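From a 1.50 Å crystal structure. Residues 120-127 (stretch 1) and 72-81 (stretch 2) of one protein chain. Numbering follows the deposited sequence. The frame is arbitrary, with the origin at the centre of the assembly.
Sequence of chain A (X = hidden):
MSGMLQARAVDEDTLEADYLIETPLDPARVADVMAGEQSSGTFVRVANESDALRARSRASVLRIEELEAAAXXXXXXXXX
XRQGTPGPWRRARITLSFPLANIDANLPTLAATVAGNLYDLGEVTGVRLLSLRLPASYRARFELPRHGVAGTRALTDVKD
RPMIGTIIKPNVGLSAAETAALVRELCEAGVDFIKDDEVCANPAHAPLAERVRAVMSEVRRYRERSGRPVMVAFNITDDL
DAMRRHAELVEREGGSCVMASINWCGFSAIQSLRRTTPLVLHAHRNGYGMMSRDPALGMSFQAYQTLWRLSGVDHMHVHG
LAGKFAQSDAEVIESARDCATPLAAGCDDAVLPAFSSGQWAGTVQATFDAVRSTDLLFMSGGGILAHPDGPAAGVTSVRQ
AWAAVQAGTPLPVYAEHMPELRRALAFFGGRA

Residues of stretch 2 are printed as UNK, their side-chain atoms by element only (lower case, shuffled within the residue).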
# COMPACT_ATOMS: atom_id res chain seq x y z
N ASP A 120 10.46 8.23 5.36
CA ASP A 120 11.77 8.36 4.70
C ASP A 120 12.69 9.40 5.32
O ASP A 120 13.81 9.59 4.85
CB ASP A 120 11.58 8.71 3.23
CG ASP A 120 10.86 7.64 2.45
OD1 ASP A 120 11.34 6.49 2.43
OD2 ASP A 120 9.82 7.96 1.83
N LEU A 121 12.20 10.12 6.33
CA LEU A 121 12.96 11.25 6.86
C LEU A 121 14.36 10.86 7.28
O LEU A 121 14.56 9.86 7.96
CB LEU A 121 12.22 11.89 8.05
CG LEU A 121 10.87 12.55 7.75
CD1 LEU A 121 10.26 13.03 9.04
CD2 LEU A 121 11.02 13.71 6.79
N GLY A 122 15.34 11.68 6.89
CA GLY A 122 16.72 11.43 7.26
C GLY A 122 16.94 11.53 8.75
O GLY A 122 17.90 10.98 9.28
N GLU A 123 16.03 12.22 9.44
CA GLU A 123 16.14 12.42 10.88
C GLU A 123 15.83 11.18 11.71
O GLU A 123 16.22 11.09 12.87
CB GLU A 123 15.23 13.57 11.34
CG GLU A 123 15.69 14.94 10.93
CD GLU A 123 15.18 15.34 9.56
OE1 GLU A 123 14.56 14.50 8.87
OE2 GLU A 123 15.41 16.51 9.16
N VAL A 124 15.10 10.22 11.13
CA VAL A 124 14.55 9.14 11.93
C VAL A 124 15.12 7.74 11.66
O VAL A 124 15.48 7.41 10.53
CB VAL A 124 13.01 9.07 11.81
CG1 VAL A 124 12.38 10.42 12.17
CG2 VAL A 124 12.60 8.63 10.40
N THR A 125 15.18 6.95 12.72
CA THR A 125 15.53 5.54 12.61
C THR A 125 14.33 4.67 12.98
O THR A 125 14.44 3.46 13.15
CB THR A 125 16.75 5.18 13.50
OG1 THR A 125 16.52 5.60 14.85
CG2 THR A 125 17.99 5.88 12.95
N GLY A 126 13.17 5.31 13.09
CA GLY A 126 11.91 4.64 13.36
C GLY A 126 10.77 5.65 13.25
O GLY A 126 10.89 6.78 13.72
N VAL A 127 9.68 5.26 12.59
CA VAL A 127 8.47 6.08 12.53
C VAL A 127 7.29 5.16 12.26
O VAL A 127 7.27 4.43 11.26
CB VAL A 127 8.50 7.17 11.43
CG1 VAL A 127 7.14 7.84 11.32
CG2 VAL A 127 9.55 8.21 11.71
N UNK A 72 20.32 0.42 20.05
CA UNK A 72 20.69 0.31 18.65
C UNK A 72 19.55 0.86 17.79
O UNK A 72 18.39 0.79 18.19
c UNK A 72 19.93 -3.45 18.02
n UNK A 72 18.75 -4.27 18.27
n UNK A 72 16.59 -4.97 17.85
c UNK A 72 19.80 -2.07 18.66
n UNK A 72 17.51 -3.30 16.58
c UNK A 72 17.62 -4.18 17.57
c UNK A 72 20.95 -1.15 18.28
N UNK A 73 19.89 1.42 16.62
CA UNK A 73 18.86 1.98 15.73
C UNK A 73 17.98 0.89 15.12
O UNK A 73 18.49 -0.15 14.69
c UNK A 73 21.25 1.57 16.08
c UNK A 73 21.01 1.97 14.65
c UNK A 73 19.67 2.67 14.64
N UNK A 74 16.67 1.12 15.08
CA UNK A 74 15.74 0.13 14.56
C UNK A 74 15.84 -0.03 13.04
O UNK A 74 15.61 -1.12 12.51
o UNK A 74 14.13 0.45 16.36
c UNK A 74 14.30 0.47 14.95
N UNK A 75 16.16 1.06 12.35
CA UNK A 75 16.26 1.07 10.90
C UNK A 75 17.58 1.67 10.42
O UNK A 75 18.10 2.60 11.04
c UNK A 75 12.74 2.60 10.10
c UNK A 75 13.67 1.51 10.63
c UNK A 75 13.30 0.15 10.06
c UNK A 75 15.12 1.88 10.28
N UNK A 76 18.12 1.14 9.32
CA UNK A 76 19.27 1.80 8.68
C UNK A 76 18.91 3.21 8.24
O UNK A 76 17.74 3.50 7.96
c UNK A 76 17.70 -0.08 8.60
c UNK A 76 19.53 0.94 7.44
c UNK A 76 18.88 -0.37 7.71
N UNK A 77 19.91 4.07 8.17
CA UNK A 77 19.69 5.43 7.72
C UNK A 77 20.98 6.02 7.19
O UNK A 77 21.91 6.26 7.95
o UNK A 77 19.60 8.30 7.70
c UNK A 77 18.84 7.70 8.46
c UNK A 77 19.13 6.28 8.87
n UNK A 77 17.74 8.26 8.94
N UNK A 78 21.04 6.23 5.87
CA UNK A 78 22.27 6.67 5.22
C UNK A 78 22.66 8.11 5.56
O UNK A 78 23.85 8.42 5.64
c UNK A 78 22.16 6.50 3.70
N UNK A 79 21.68 8.97 5.75
CA UNK A 79 21.95 10.36 6.08
C UNK A 79 22.59 10.45 7.46
O UNK A 79 23.58 11.16 7.65
c UNK A 79 20.74 13.46 7.35
c UNK A 79 21.07 14.79 7.03
c UNK A 79 20.35 13.15 8.66
n UNK A 79 21.41 14.83 5.71
c UNK A 79 21.02 15.82 7.98
c UNK A 79 20.90 12.68 6.16
c UNK A 79 21.31 13.55 5.19
c UNK A 79 20.30 14.18 9.60
c UNK A 79 20.67 11.21 6.01
c UNK A 79 20.64 15.49 9.25
N UNK A 80 22.03 9.72 8.43
CA UNK A 80 22.57 9.76 9.78
C UNK A 80 23.97 9.16 9.85
O UNK A 80 24.83 9.66 10.57
c UNK A 80 21.63 9.07 10.77
c UNK A 80 20.73 11.14 11.86
c UNK A 80 20.37 9.87 11.11
c UNK A 80 19.40 9.02 11.92
N UNK A 81 24.21 8.09 9.10
CA UNK A 81 25.54 7.48 9.18
C UNK A 81 26.59 8.26 8.39
O UNK A 81 27.76 8.26 8.75
c UNK A 81 24.83 5.63 7.55
c UNK A 81 25.53 5.99 8.83
o UNK A 81 23.89 3.69 6.53
o UNK A 81 24.99 3.41 8.41
c UNK A 81 24.55 4.14 7.49

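Position 72 has three carbons, then a nitrogen, then a carbon carrying two more nitrogens. That is a guanidinium chain, so the residue is Arg 72. It is exposed and does not reach stretch 1.

Position 73 has three carbons that close a ring onto the backbone N. Its CB lies 4.0 Å from Thr 125 CG2, a contact between carbons. The residue is Pro 73.

Position 74 has one carbon and one oxygen, unbranched. Its CB comes within 3.5 Å of Thr 125 O. This is Ser 74, and its OG is hydrogen-bonded elsewhere in the structure.

Position 75 has four carbons, forked at the second. One branch end lies against Gly 126, where the glycine offers no side chain. The backbone N is 3.1 Å from Thr 125 O. This is Leu 75. Its CD1 lies 3.9 Å from Gly 126 CA.

Position 76 again has three carbons in a ring closed onto the backbone N. Its CA-to-CB bond points away from stretch 1, and it makes no contact. It is Pro 76.

Position 77 has two carbons, the second carrying one oxygen and one nitrogen. The nitrogen meets the carbonyl oxygens of Gly 122 and Val 124. A short amide of this kind is Asn 77. Its ND2 donates to Gly 122 O at 2.7 Å and to Val 124 O at 2.9 Å. At the N-cap position, its OD1 accepts from the backbone N of residue 80 at 2.9 Å.

Position 78 has a single carbon and does not touch stretch 1. It is Ala 78, and it opens the helix.

Position 79 has one carbon, then fused five- and six-membered rings with eight carbons and one nitrogen. The rings approach Gly 122 O. This indole is Trp 79. Its CE3 lies 3.3 Å from Gly 122 O. An ideal CB on Gly 122 would sit only 3.3 Å from Trp 79 CG, a tight fit.

Position 80 has four carbons, forked at the second, lying against Gly 122 O and Thr 125 CG2. It is Leu 80. Its CG is 3.3 Å from Gly 122 O, and its CD1 is 3.6 Å from Thr 125 CG2.

Position 81 has three carbons, the third carrying two oxygens. The carboxylate identifies Glu 81, exposed and out of reach.

The contact centres on Asn 77. Its amide nitrogen binds two carbonyls from the stretch containing the Leu 121 to Val 124 type I turn, while its oxygen caps the helix. One side chain thus ties turn to helix start. Trp 79 and Leu 80 pack near Gly 122, and Thr 125 packs against Pro 73 and Leu 80.

Stretch 2 72-81: RPSLPNAWLE
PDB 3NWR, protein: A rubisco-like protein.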